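Adenosine monophosphate-protein transferase (Sulfolobus tokodaii, PDB 2EKM) is of unknown function but is probably an adenosine-specific kinase or a transferase that moves adenosine monophosphate onto proteins. Local coordinates at residues Ser23-Thr28 / Val103-Arg108. Residues are numbered along the deposited sequence; the frame is centred on the assembly and turned at random.
Sequences SHFIKT and VEEVVR
The His-24 ring turns its edge to the carbonyl oxygens of Glu-104 and Glu-105, CD2 standing 3.0 Å from Glu-105 O near the ring plane, while Val-107 CG2 approaches that ring obliquely. Phe-25 likewise presents an edge: Glu-105 OE2 lies near its plane, and the carboxylate is tilted 43° against the ring. One Phe-25 face carries the backbone N of Lys-27, displaced toward the rim. Two type I beta turns, Phe-25 to Thr-28 and Val-103 to Val-106, meet where strand 16-22 leads into helix 28-37 and where helix 93-101 leads into strand 108-113; beside them, Val-107 and Arg-108 both face Gln-22 in a classic beta bulge that joins the two neighbouring strands.

A salt-bridge network links the turns. The Lys-27 chain, bent at its third and fourth torsions, curls so that NZ lies 2.7 Å from Glu-104 OE2, on the anti side of that carboxylate and 24° out of its plane. NZ also reaches Glu-105 OE2 at 2.8 Å, a weak hydrogen bond within a second salt bridge, and Asp-31 of helix 28-37 is a further salt-bridge partner. Glu-105 OE1 is close to this same aspartate, so the ammonium is likely to offset repulsion between like charges. A methionine in place of Lys-27 would probably leave the three carboxylates without their shared cation and Glu-105 freer to turn.

On the second subunit, Pro-93 and Ile-94 pack on His-24 and Glu-105 respectively. Along the Glu-105 chain, Thr-28 OG1 lies 3.4 Å from Glu-105 CB, its hydroxyl also hydrogen-bonded to that of Ser-23 (OG to OG1 2.5 Å). With OG anti to its own backbone N (chi1 -174°), Ser-23 makes at most a weak hydrogen bond across the contact, its OG 3.1 Å from Glu-105 O.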
loop_
_atom_site.group_PDB
_atom_site.type_symbol
_atom_site.label_atom_id
_atom_site.label_comp_id
_atom_site.label_asym_id
_atom_site.label_seq_id
_atom_site.Cartn_x
_atom_site.Cartn_y
_atom_site.Cartn_z
ATOM N N SER A 23 6.197 -7.914 2.763
ATOM C CA SER A 23 6.963 -7.654 3.969
ATOM C C SER A 23 8.459 -7.812 3.686
ATOM O O SER A 23 8.884 -7.832 2.531
ATOM C CB SER A 23 6.528 -8.649 5.052
ATOM O OG SER A 23 7.146 -8.367 6.286
ATOM N N HIS A 24 9.253 -7.908 4.748
ATOM C CA HIS A 24 10.692 -8.100 4.614
ATOM C C HIS A 24 11.215 -8.645 5.937
ATOM O O HIS A 24 10.556 -8.510 6.967
ATOM C CB HIS A 24 11.386 -6.778 4.273
ATOM C CG HIS A 24 11.570 -5.870 5.447
ATOM N ND1 HIS A 24 12.790 -5.696 6.066
ATOM C CD2 HIS A 24 10.686 -5.108 6.133
ATOM C CE1 HIS A 24 12.647 -4.865 7.083
ATOM N NE2 HIS A 24 11.381 -4.494 7.145
ATOM N N PHE A 25 12.392 -9.262 5.898
ATOM C CA PHE A 25 13.029 -9.845 7.080
ATOM C C PHE A 25 12.294 -11.094 7.552
ATOM O O PHE A 25 11.063 -11.138 7.582
ATOM C CB PHE A 25 13.100 -8.831 8.229
ATOM C CG PHE A 25 14.072 -9.213 9.318
ATOM C CD1 PHE A 25 15.237 -9.920 9.018
ATOM C CD2 PHE A 25 13.831 -8.862 10.642
ATOM C CE1 PHE A 25 16.143 -10.272 10.023
ATOM C CE2 PHE A 25 14.733 -9.212 11.657
ATOM C CZ PHE A 25 15.888 -9.917 11.344
ATOM N N ILE A 26 13.066 -12.102 7.938
ATOM C CA ILE A 26 12.519 -13.375 8.396
ATOM C C ILE A 26 11.621 -13.250 9.633
ATOM O O ILE A 26 10.748 -14.093 9.853
ATOM C CB ILE A 26 13.668 -14.376 8.700
ATOM C CG1 ILE A 26 13.105 -15.784 8.901
ATOM C CG2 ILE A 26 14.426 -13.941 9.942
ATOM C CD1 ILE A 26 12.429 -16.340 7.683
ATOM N N LYS A 27 11.824 -12.198 10.426
ATOM C CA LYS A 27 11.031 -11.992 11.642
ATOM C C LYS A 27 9.548 -11.763 11.339
ATOM O O LYS A 27 8.707 -11.747 12.240
ATOM C CB LYS A 27 11.590 -10.815 12.459
ATOM C CG LYS A 27 11.030 -10.733 13.887
ATOM C CD LYS A 27 11.938 -9.925 14.821
ATOM C CE LYS A 27 11.897 -8.425 14.536
ATOM N NZ LYS A 27 10.601 -7.788 14.944
ATOM N N THR A 28 9.235 -11.585 10.060
ATOM C CA THR A 28 7.858 -11.388 9.619
ATOM C C THR A 28 6.941 -12.494 10.153
ATOM O O THR A 28 5.867 -12.223 10.695
ATOM C CB THR A 28 7.775 -11.401 8.071
ATOM O OG1 THR A 28 8.357 -10.200 7.550
ATOM C CG2 THR A 28 6.326 -11.529 7.598
ATOM N N VAL A 103 2.579 -4.218 11.933
ATOM C CA VAL A 103 3.733 -5.094 12.106
ATOM C C VAL A 103 4.906 -4.375 11.445
ATOM O O VAL A 103 4.847 -4.048 10.259
ATOM C CB VAL A 103 3.498 -6.470 11.441
ATOM C CG1 VAL A 103 4.805 -7.251 11.370
ATOM C CG2 VAL A 103 2.469 -7.258 12.248
ATOM N N GLU A 104 5.966 -4.130 12.217
ATOM C CA GLU A 104 7.131 -3.397 11.722
ATOM C C GLU A 104 7.809 -3.894 10.447
ATOM O O GLU A 104 8.517 -3.123 9.795
ATOM C CB GLU A 104 8.175 -3.242 12.838
ATOM C CG GLU A 104 8.626 -4.537 13.505
ATOM C CD GLU A 104 9.611 -4.271 14.637
ATOM O OE1 GLU A 104 9.502 -3.195 15.255
ATOM O OE2 GLU A 104 10.476 -5.132 14.916
ATOM N N GLU A 105 7.609 -5.162 10.086
ATOM C CA GLU A 105 8.191 -5.711 8.865
ATOM C C GLU A 105 7.287 -5.480 7.649
ATOM O O GLU A 105 7.740 -5.378 6.517
ATOM C CB GLU A 105 8.409 -7.210 9.074
ATOM C CG GLU A 105 9.692 -7.511 9.849
ATOM C CD GLU A 105 9.358 -7.718 11.309
ATOM O OE1 GLU A 105 8.202 -7.974 11.615
ATOM O OE2 GLU A 105 10.265 -7.619 12.134
ATOM N N VAL A 106 5.981 -5.420 7.892
ATOM C CA VAL A 106 5.006 -5.252 6.816
ATOM C C VAL A 106 5.194 -3.956 6.023
ATOM O O VAL A 106 5.230 -2.871 6.588
ATOM C CB VAL A 106 3.558 -5.319 7.379
ATOM C CG1 VAL A 106 2.535 -4.994 6.291
ATOM C CG2 VAL A 106 3.289 -6.714 7.936
ATOM N N VAL A 107 5.307 -4.083 4.704
ATOM C CA VAL A 107 5.484 -2.930 3.830
ATOM C C VAL A 107 4.127 -2.424 3.339
ATOM O O VAL A 107 3.872 -1.214 3.292
ATOM C CB VAL A 107 6.361 -3.298 2.613
ATOM C CG1 VAL A 107 6.489 -2.104 1.674
ATOM C CG2 VAL A 107 7.734 -3.738 3.086
ATOM N N ARG A 108 3.256 -3.358 2.982
ATOM C CA ARG A 108 1.925 -3.020 2.499
ATOM C C ARG A 108 1.080 -4.274 2.363
ATOM O O ARG A 108 1.598 -5.393 2.441
ATOM C CB ARG A 108 2.008 -2.328 1.141
ATOM C CG ARG A 108 2.746 -3.137 0.091
ATOM C CD ARG A 108 2.615 -2.489 -1.269
ATOM N NE ARG A 108 3.580 -3.042 -2.205
ATOM C CZ ARG A 108 3.571 -2.809 -3.510
ATOM N NH1 ARG A 108 2.638 -2.030 -4.040
ATOM N NH2 ARG A 108 4.503 -3.351 -4.281
#